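PDB 2WLR: putative thiosulfate sulfurtransferase YNJE from Escherichia coli, which catalyses the transfer of sulfur from thiosulfate to cyanide, yielding thiocyanate and sulfite. Local coordinates for residues 8-13 against 102-107; 150-155 against 169-174; 161-166 against 248-253. One frame throughout, in Å; residues are numbered along the deposited sequence.

Overall arrangement
The three contacts sample two of the rhodanese regions of the chain. Contact 1 belongs to the first rhodanese region, while contacts 2 and 3 share the second; the centre of contact 1 is about 46 Å from that of contact 2 and about 47 Å from that of contact 3. Contacts 2 and 3 have centres 11 Å apart and interlock along the chain: helix 160-163, part of contact 3, connects the two strands of contact 2, and Tyr161 OH reaches Ala169 O at 2.5 Å, a probable hydrogen bond. All three lie away from the persulfide-forming Cys365 of the third region. A bound HEPES molecule sits close to contact 2, about 4 Å from the side chain of Trp155.

Contact 1: 8-13 against 102-107; sequences KPLTLD and HISILS
At the outer edge of the parallel sheet of the first rhodanese region, Leu10 pairs with Leu106, in the segment of strand 103-105, through a single backbone bridge. Leu10 N donates to Ile105 O at 3.1 Å in an almost straight bond, and Ser107 N returns to Leu10 O at 2.8 Å. Both bonds thus go to the neighbours of Leu106, the bonding pattern of a parallel bridge, though the two segments run 55° apart. A third bond extends the seam toward the N-terminus: Ser104 OG, set beside its own backbone N (chi1 -61°), gives its proton to Lys8 O at 2.8 Å, approaching from 44° above the carbonyl plane.

Apolar groups fill in around these bonds. Pro9 CB rests on Ile105 CG2 at 3.6 Å, the two side chains crossing obliquely. Leu106 places CG anti to its backbone N, and its CD1 methyl reaches the turn into the helix, 3.4 Å from Leu12 N, close also to Leu10 O. Separately, Thr11 CG2 lies 3.4 Å from Ser107 OG.

The turn at Thr11 starts helix 12-17. Thr11 is the N-cap, its side chain capping a backbone N shortly after it, while Gln14 OE1 accepts from Thr11 N, a reciprocity consistent with a capping box. Leu12 N is taken up by Asp108 OD1, so the strand's exit also helps to hold the helix start. On its other side the edge strand is bonded to strand 79-82.

In the other two parallel sheets of the chain a short strand, 125-126 or 273-274, borders the last strand. The Leu10 bridge appears to occupy the corresponding place here, consistent with a reduced form of the outer strand in the 1-5-4-2-3 order of the rhodanese fold.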
loop_
_atom_site.group_PDB
_atom_site.type_symbol
_atom_site.label_atom_id
_atom_site.label_comp_id
_atom_site.label_asym_id
_atom_site.label_seq_id
_atom_site.Cartn_x
_atom_site.Cartn_y
_atom_site.Cartn_z
ATOM N N LYS A 8 26.020 5.521 -24.515
ATOM C CA LYS A 8 27.218 5.598 -23.672
ATOM C C LYS A 8 26.834 5.652 -22.166
ATOM O O LYS A 8 25.882 6.357 -21.799
ATOM C CB LYS A 8 28.139 6.761 -24.088
ATOM C CG LYS A 8 27.761 8.129 -23.577
ATOM C CD LYS A 8 28.966 9.086 -23.536
ATOM C CE LYS A 8 28.907 9.956 -22.272
ATOM N NZ LYS A 8 29.305 9.210 -21.020
ATOM N N PRO A 9 27.548 4.894 -21.312
ATOM C CA PRO A 9 27.205 4.886 -19.875
ATOM C C PRO A 9 27.312 6.269 -19.236
ATOM O O PRO A 9 28.119 7.094 -19.668
ATOM C CB PRO A 9 28.242 3.953 -19.250
ATOM C CG PRO A 9 28.878 3.203 -20.401
ATOM C CD PRO A 9 28.695 4.020 -21.617
ATOM N N LEU A 10 26.471 6.520 -18.238
ATOM C CA LEU A 10 26.418 7.813 -17.563
ATOM C C LEU A 10 26.505 7.601 -16.070
ATOM O O LEU A 10 25.890 6.659 -15.548
ATOM C CB LEU A 10 25.084 8.514 -17.871
ATOM C CG LEU A 10 24.825 9.032 -19.294
ATOM C CD1 LEU A 10 23.352 9.359 -19.467
ATOM C CD2 LEU A 10 25.681 10.237 -19.627
ATOM N N THR A 11 27.267 8.439 -15.369
ATOM C CA THR A 11 27.194 8.468 -13.914
ATOM C C THR A 11 25.966 9.262 -13.520
ATOM O O THR A 11 25.371 9.969 -14.358
ATOM C CB THR A 11 28.410 9.132 -13.297
ATOM O OG1 THR A 11 28.455 10.507 -13.736
ATOM C CG2 THR A 11 29.673 8.375 -13.674
ATOM N N LEU A 12 25.567 9.170 -12.255
ATOM C CA LEU A 12 24.444 9.935 -11.783
ATOM C C LEU A 12 24.679 11.428 -11.997
ATOM O O LEU A 12 23.775 12.135 -12.383
ATOM C CB LEU A 12 24.121 9.653 -10.314
ATOM C CG LEU A 12 22.814 10.263 -9.775
ATOM C CD1 LEU A 12 21.615 9.694 -10.509
ATOM C CD2 LEU A 12 22.710 10.070 -8.262
ATOM N N ASP A 13 25.874 11.923 -11.692
ATOM C CA ASP A 13 26.131 13.360 -11.877
ATOM C C ASP A 13 25.979 13.763 -13.333
ATOM O O ASP A 13 25.443 14.833 -13.631
ATOM C CB ASP A 13 27.528 13.764 -11.411
ATOM C CG ASP A 13 27.767 15.258 -11.556
ATOM O OD1 ASP A 13 27.201 16.027 -10.743
ATOM O OD2 ASP A 13 28.493 15.670 -12.498
ATOM N N HIS A 102 17.477 7.289 -26.229
ATOM C CA HIS A 102 18.742 7.501 -25.537
ATOM C C HIS A 102 18.748 6.706 -24.233
ATOM O O HIS A 102 18.432 7.271 -23.192
ATOM C CB HIS A 102 18.910 8.992 -25.244
ATOM C CG HIS A 102 20.286 9.366 -24.801
ATOM N ND1 HIS A 102 21.118 8.490 -24.135
ATOM C CD2 HIS A 102 20.961 10.536 -24.888
ATOM C CE1 HIS A 102 22.261 9.094 -23.859
ATOM N NE2 HIS A 102 22.193 10.334 -24.305
ATOM N N ILE A 103 19.083 5.422 -24.325
ATOM C CA ILE A 103 19.012 4.475 -23.201
ATOM C C ILE A 103 20.401 3.980 -22.879
ATOM O O ILE A 103 21.048 3.326 -23.693
ATOM C CB ILE A 103 18.116 3.271 -23.529
ATOM C CG1 ILE A 103 16.717 3.730 -23.937
ATOM C CG2 ILE A 103 18.001 2.293 -22.314
ATOM C CD1 ILE A 103 15.846 2.616 -24.443
ATOM N N SER A 104 20.871 4.322 -21.679
ATOM C CA SER A 104 22.211 3.970 -21.192
ATOM C C SER A 104 22.117 3.146 -19.907
ATOM O O SER A 104 21.020 2.952 -19.375
ATOM C CB SER A 104 22.970 5.244 -20.843
ATOM O OG SER A 104 23.124 6.089 -21.967
ATOM N N ILE A 105 23.258 2.673 -19.433
ATOM C CA ILE A 105 23.376 2.133 -18.078
ATOM C C ILE A 105 23.826 3.254 -17.135
ATOM O O ILE A 105 24.585 4.159 -17.534
ATOM C CB ILE A 105 24.367 0.970 -18.046
ATOM C CG1 ILE A 105 24.259 0.195 -16.752
ATOM C CG2 ILE A 105 25.798 1.461 -18.215
ATOM C CD1 ILE A 105 24.781 -1.199 -16.878
ATOM N N LEU A 106 23.316 3.239 -15.905
ATOM C CA LEU A 106 23.761 4.165 -14.874
ATOM C C LEU A 106 24.991 3.523 -14.252
ATOM O O LEU A 106 24.872 2.538 -13.507
ATOM C CB LEU A 106 22.655 4.450 -13.852
ATOM C CG LEU A 106 23.012 5.461 -12.761
ATOM C CD1 LEU A 106 23.298 6.809 -13.313
ATOM C CD2 LEU A 106 21.850 5.541 -11.754
ATOM N N SER A 107 26.177 4.024 -14.620
ATOM C CA SER A 107 27.421 3.291 -14.380
ATOM C C SER A 107 27.765 3.145 -12.916
ATOM O O SER A 107 28.262 2.094 -12.516
ATOM C CB SER A 107 28.617 3.915 -15.114
ATOM O OG SER A 107 28.749 5.275 -14.817
#

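Contact 2: 150-155 against 169-174; sequences VIEAAW and ADYIDT
Residues Ile151 to Ala154 pair in parallel register with Asp170 to Asp173, the strand axes approaching to 4.4 Å at 31°, and five backbone hydrogen bonds run from Asp170 N to Val150 O at one end to Thr174 N and Ala154 O at the other. This is the pairing of a beta-alpha-beta crossover. On the face carrying Ile151 and Ile172, Ile151 CG2 presses against Ile172 CG1 at 3.5 Å, its methyl anti to the backbone N; helix 213-226 covers this face, with Val219 on Ala153 and Met223 on Ile172.

The face of Glu152 and Tyr171 is more polar. Tyr171 sets CG anti to its backbone N (chi1 180°); its ring lies near Glu152 O and Ala154, with OH 3.4 Å from Ala154 CB and hydrogen-bonded to Gly156 O. At the far end Thr174 OG1 comes within 3.3 Å of Trp155 CA. Asp173 OD1 accepts from the backbone N of Gly156 and of Asn175, tying the two strand exits together.

The buried acids are matched: Glu152 forms a salt bridge with Arg211 and Asp170 OD2 bonds to His198 ND1, so both carboxylates are probably kept ionised within the fold.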
loop_
_atom_site.group_PDB
_atom_site.type_symbol
_atom_site.label_atom_id
_atom_site.label_comp_id
_atom_site.label_asym_id
_atom_site.label_seq_id
_atom_site.Cartn_x
_atom_site.Cartn_y
_atom_site.Cartn_z
ATOM N N VAL A 150 2.128 -14.081 11.853
ATOM C CA VAL A 150 1.682 -13.893 10.477
ATOM C C VAL A 150 0.226 -14.315 10.385
ATOM O O VAL A 150 -0.150 -15.368 10.882
ATOM C CB VAL A 150 2.519 -14.683 9.488
ATOM C CG1 VAL A 150 2.004 -14.482 8.060
ATOM C CG2 VAL A 150 3.980 -14.250 9.585
ATOM N N ILE A 151 -0.609 -13.476 9.798
ATOM C CA ILE A 151 -2.045 -13.679 9.806
ATOM C C ILE A 151 -2.641 -13.335 8.470
ATOM O O ILE A 151 -2.435 -12.209 7.964
ATOM C CB ILE A 151 -2.720 -12.802 10.877
ATOM C CG1 ILE A 151 -2.042 -12.969 12.254
ATOM C CG2 ILE A 151 -4.189 -13.158 11.009
ATOM C CD1 ILE A 151 -2.769 -12.332 13.393
ATOM N N GLU A 152 -3.410 -14.265 7.919
ATOM C CA GLU A 152 -4.220 -14.055 6.720
ATOM C C GLU A 152 -5.554 -13.466 7.134
ATOM O O GLU A 152 -6.196 -13.950 8.064
ATOM C CB GLU A 152 -4.508 -15.358 5.949
ATOM C CG GLU A 152 -5.292 -15.106 4.688
ATOM C CD GLU A 152 -5.330 -16.255 3.679
ATOM O OE1 GLU A 152 -4.468 -17.177 3.688
ATOM O OE2 GLU A 152 -6.232 -16.179 2.796
ATOM N N ALA A 153 -5.971 -12.398 6.460
ATOM C CA ALA A 153 -7.260 -11.752 6.712
ATOM C C ALA A 153 -8.149 -11.879 5.484
ATOM O O ALA A 153 -7.699 -11.674 4.355
ATOM C CB ALA A 153 -7.047 -10.232 7.080
ATOM N N ALA A 154 -9.407 -12.224 5.710
ATOM C CA ALA A 154 -10.410 -12.258 4.661
ATOM C C ALA A 154 -11.791 -12.200 5.287
ATOM O O ALA A 154 -11.947 -12.370 6.500
ATOM C CB ALA A 154 -10.262 -13.508 3.782
ATOM N N TRP A 155 -12.793 -11.945 4.456
ATOM C CA TRP A 155 -14.175 -11.936 4.896
ATOM C C TRP A 155 -14.674 -13.373 5.114
ATOM O O TRP A 155 -14.497 -14.233 4.261
ATOM C CB TRP A 155 -15.088 -11.202 3.899
ATOM C CG TRP A 155 -16.520 -11.380 4.281
ATOM C CD1 TRP A 155 -17.193 -10.668 5.198
ATOM C CD2 TRP A 155 -17.431 -12.389 3.795
ATOM N NE1 TRP A 155 -18.482 -11.149 5.330
ATOM C CE2 TRP A 155 -18.643 -12.214 4.483
ATOM C CE3 TRP A 155 -17.324 -13.430 2.866
ATOM C CZ2 TRP A 155 -19.765 -13.028 4.254
ATOM C CZ3 TRP A 155 -18.436 -14.248 2.637
ATOM C CH2 TRP A 155 -19.635 -14.035 3.328
ATOM N N ALA A 169 0.873 -19.239 9.306
ATOM C CA ALA A 169 -0.109 -18.154 9.354
ATOM C C ALA A 169 -1.389 -18.565 10.066
ATOM O O ALA A 169 -1.920 -19.660 9.848
ATOM C CB ALA A 169 -0.446 -17.670 7.945
ATOM N N ASP A 170 -1.870 -17.660 10.912
ATOM C CA ASP A 170 -3.188 -17.722 11.542
ATOM C C ASP A 170 -4.194 -17.141 10.528
ATOM O O ASP A 170 -3.804 -16.754 9.424
ATOM C CB ASP A 170 -3.104 -16.935 12.865
ATOM C CG ASP A 170 -4.343 -17.013 13.727
ATOM O OD1 ASP A 170 -5.158 -17.942 13.585
ATOM O OD2 ASP A 170 -4.452 -16.115 14.601
ATOM N N TYR A 171 -5.474 -17.133 10.878
ATOM C CA TYR A 171 -6.524 -16.558 10.044
ATOM C C TYR A 171 -7.423 -15.674 10.877
ATOM O O TYR A 171 -7.808 -16.034 12.011
ATOM C CB TYR A 171 -7.373 -17.666 9.424
ATOM C CG TYR A 171 -8.494 -17.157 8.548
ATOM C CD1 TYR A 171 -8.287 -16.923 7.190
ATOM C CD2 TYR A 171 -9.773 -16.901 9.070
ATOM C CE1 TYR A 171 -9.298 -16.441 6.387
ATOM C CE2 TYR A 171 -10.798 -16.428 8.252
ATOM C CZ TYR A 171 -10.555 -16.216 6.904
ATOM O OH TYR A 171 -11.529 -15.765 6.037
ATOM N N ILE A 172 -7.711 -14.473 10.376
ATOM C CA ILE A 172 -8.678 -13.593 11.022
ATOM C C ILE A 172 -9.797 -13.329 10.012
ATOM O O ILE A 172 -9.557 -12.911 8.871
ATOM C CB ILE A 172 -8.073 -12.263 11.507
ATOM C CG1 ILE A 172 -7.187 -12.476 12.723
ATOM C CG2 ILE A 172 -9.187 -11.238 11.871
ATOM C CD1 ILE A 172 -6.429 -11.244 13.127
ATOM N N ASP A 173 -11.034 -13.563 10.441
ATOM C CA ASP A 173 -12.235 -13.182 9.726
ATOM C C ASP A 173 -12.422 -11.681 9.991
ATOM O O ASP A 173 -12.426 -11.248 11.158
ATOM C CB ASP A 173 -13.382 -14.015 10.332
ATOM C CG ASP A 173 -14.738 -13.781 9.707
ATOM O OD1 ASP A 173 -15.014 -12.760 9.038
ATOM O OD2 ASP A 173 -15.601 -14.648 10.001
ATOM N N THR A 174 -12.597 -10.878 8.947
ATOM C CA THR A 174 -12.812 -9.441 9.132
ATOM C C THR A 174 -14.034 -9.128 10.011
ATOM O O THR A 174 -14.102 -8.090 10.664
ATOM C CB THR A 174 -12.934 -8.703 7.790
ATOM O OG1 THR A 174 -13.927 -9.328 6.964
ATOM C CG2 THR A 174 -11.600 -8.709 7.031
#

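Contact 3: 161-166 against 248-253; sequences YLISHI and VERGTP
The imidazole of His165 lies between Glu249 O, 3.5 Å above the centre of one face, and the Tyr161 ring, whose CZ stands 3.3 Å over the centre of the other. Gly251 O lies at the imidazole edge, and Pro253 N and Thr252 C border the rim of the Tyr161 ring; Pro253 CG touches Tyr161 CE1 at 3.7 Å. His165 NE2 is placed for a weak bond to Gly251 O at 3.5 Å, and His165 ND1 for one to Ile166 O in the ring plane.

Along the backbone, His165 and Glu249 form a single antiparallel hydrogen-bonded bridge: His165 N gives to Glu249 O at 2.8 Å, Glu249 N to His165 O at 2.9 Å. Gly251 N adds a bond to Leu162 O at 2.8 Å; Gly251's backbone angles (phi 92°) call for glycine. Beyond the pair, the Tyr161 hydroxyl has Ala169 as its partner, and Glu249 OE1 bonds to Gly168 N.

An alanine at His165 would probably leave a gap between Tyr161 and Glu249 O and deprive Gly251 O of its weak donor.

Both imidazole bonds can form at once only if the ring is protonated, which Glu249 OE1, 4.7 Å from His165 ND1, may favour.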
loop_
_atom_site.group_PDB
_atom_site.type_symbol
_atom_site.label_atom_id
_atom_site.label_comp_id
_atom_site.label_asym_id
_atom_site.label_seq_id
_atom_site.Cartn_x
_atom_site.Cartn_y
_atom_site.Cartn_z
ATOM N N TYR A 161 -7.846 -20.059 2.365
ATOM C CA TYR A 161 -6.865 -20.392 3.391
ATOM C C TYR A 161 -6.815 -21.895 3.669
ATOM O O TYR A 161 -5.752 -22.437 3.868
ATOM C CB TYR A 161 -7.185 -19.651 4.687
ATOM C CG TYR A 161 -6.329 -20.007 5.901
ATOM C CD1 TYR A 161 -6.599 -21.153 6.672
ATOM C CD2 TYR A 161 -5.279 -19.193 6.327
ATOM C CE1 TYR A 161 -5.846 -21.457 7.794
ATOM C CE2 TYR A 161 -4.530 -19.498 7.451
ATOM C CZ TYR A 161 -4.805 -20.655 8.191
ATOM O OH TYR A 161 -4.046 -20.942 9.299
ATOM N N LEU A 162 -7.962 -22.557 3.679
ATOM C CA LEU A 162 -7.939 -24.004 3.958
ATOM C C LEU A 162 -7.180 -24.803 2.884
ATOM O O LEU A 162 -6.618 -25.866 3.179
ATOM C CB LEU A 162 -9.355 -24.555 4.075
ATOM C CG LEU A 162 -10.233 -23.973 5.180
ATOM C CD1 LEU A 162 -11.658 -24.549 5.102
ATOM C CD2 LEU A 162 -9.625 -24.222 6.524
ATOM N N ILE A 163 -7.200 -24.324 1.649
ATOM C CA ILE A 163 -6.540 -24.993 0.539
ATOM C C ILE A 163 -5.029 -24.708 0.558
ATOM O O ILE A 163 -4.219 -25.609 0.416
ATOM C CB ILE A 163 -7.153 -24.564 -0.800
ATOM C CG1 ILE A 163 -8.664 -24.852 -0.848
ATOM C CG2 ILE A 163 -6.417 -25.248 -1.971
ATOM C CD1 ILE A 163 -9.019 -26.310 -0.728
ATOM N N SER A 164 -4.668 -23.435 0.697
ATOM C CA SER A 164 -3.265 -23.016 0.764
ATOM C C SER A 164 -3.162 -21.704 1.544
ATOM O O SER A 164 -3.962 -20.806 1.353
ATOM C CB SER A 164 -2.710 -22.788 -0.643
ATOM O OG SER A 164 -1.305 -22.807 -0.614
ATOM N N HIS A 165 -2.176 -21.626 2.424
ATOM C CA HIS A 165 -1.811 -20.400 3.140
ATOM C C HIS A 165 -0.326 -20.364 3.422
ATOM O O HIS A 165 0.407 -21.357 3.209
ATOM C CB HIS A 165 -2.629 -20.188 4.424
ATOM C CG HIS A 165 -2.667 -21.362 5.351
ATOM N ND1 HIS A 165 -1.712 -21.602 6.313
ATOM C CD2 HIS A 165 -3.620 -22.304 5.521
ATOM C CE1 HIS A 165 -2.038 -22.710 6.974
ATOM N NE2 HIS A 165 -3.195 -23.138 6.522
ATOM N N ILE A 166 0.131 -19.217 3.901
ATOM C CA ILE A 166 1.547 -19.041 4.221
ATOM C C ILE A 166 1.863 -19.894 5.455
ATOM O O ILE A 166 1.087 -19.918 6.396
ATOM C CB ILE A 166 1.865 -17.553 4.421
ATOM C CG1 ILE A 166 1.733 -16.840 3.092
ATOM C CG2 ILE A 166 3.269 -17.351 5.025
ATOM C CD1 ILE A 166 1.966 -15.344 3.198
ATOM N N VAL A 248 3.913 -23.795 1.188
ATOM C CA VAL A 248 2.601 -23.475 1.705
ATOM C C VAL A 248 2.144 -24.524 2.689
ATOM O O VAL A 248 2.680 -25.635 2.723
ATOM C CB VAL A 248 1.563 -23.337 0.573
ATOM C CG1 VAL A 248 1.981 -22.223 -0.404
ATOM C CG2 VAL A 248 1.346 -24.671 -0.168
ATOM N N GLU A 249 1.160 -24.153 3.501
ATOM C CA GLU A 249 0.475 -25.092 4.381
ATOM C C GLU A 249 -1.013 -25.096 4.063
ATOM O O GLU A 249 -1.521 -24.224 3.393
ATOM C CB GLU A 249 0.747 -24.768 5.849
ATOM C CG GLU A 249 2.167 -25.131 6.267
ATOM C CD GLU A 249 2.528 -24.746 7.696
ATOM O OE1 GLU A 249 1.682 -24.154 8.389
ATOM O OE2 GLU A 249 3.685 -24.996 8.122
ATOM N N ARG A 250 -1.705 -26.100 4.563
ATOM C CA ARG A 250 -3.126 -26.251 4.282
ATOM C C ARG A 250 -3.869 -26.621 5.552
ATOM O O ARG A 250 -3.267 -26.899 6.589
ATOM C CB ARG A 250 -3.346 -27.315 3.193
ATOM C CG ARG A 250 -3.105 -28.748 3.620
ATOM C CD ARG A 250 -3.078 -29.699 2.414
ATOM N NE ARG A 250 -4.408 -29.978 1.848
ATOM C CZ ARG A 250 -4.989 -29.331 0.823
ATOM N NH1 ARG A 250 -4.392 -28.317 0.195
ATOM N NH2 ARG A 250 -6.211 -29.702 0.421
ATOM N N GLY A 251 -5.186 -26.598 5.456
ATOM C CA GLY A 251 -6.054 -27.002 6.544
ATOM C C GLY A 251 -6.502 -25.903 7.488
ATOM O O GLY A 251 -6.208 -24.703 7.308
ATOM N N THR A 252 -7.242 -26.325 8.504
ATOM C CA THR A 252 -7.833 -25.419 9.485
ATOM C C THR A 252 -6.753 -24.645 10.249
ATOM O O THR A 252 -5.640 -25.142 10.447
ATOM C CB THR A 252 -8.692 -26.214 10.490
ATOM O OG1 THR A 252 -7.859 -27.170 11.149
ATOM C CG2 THR A 252 -9.819 -26.932 9.783
ATOM N N PRO A 253 -7.057 -23.392 10.658
ATOM C CA PRO A 253 -6.052 -22.666 11.449
ATOM C C PRO A 253 -5.649 -23.426 12.724
ATOM O O PRO A 253 -6.533 -23.848 13.464
ATOM C CB PRO A 253 -6.766 -21.344 11.811
ATOM C CG PRO A 253 -7.866 -21.216 10.856
ATOM C CD PRO A 253 -8.267 -22.603 10.424
#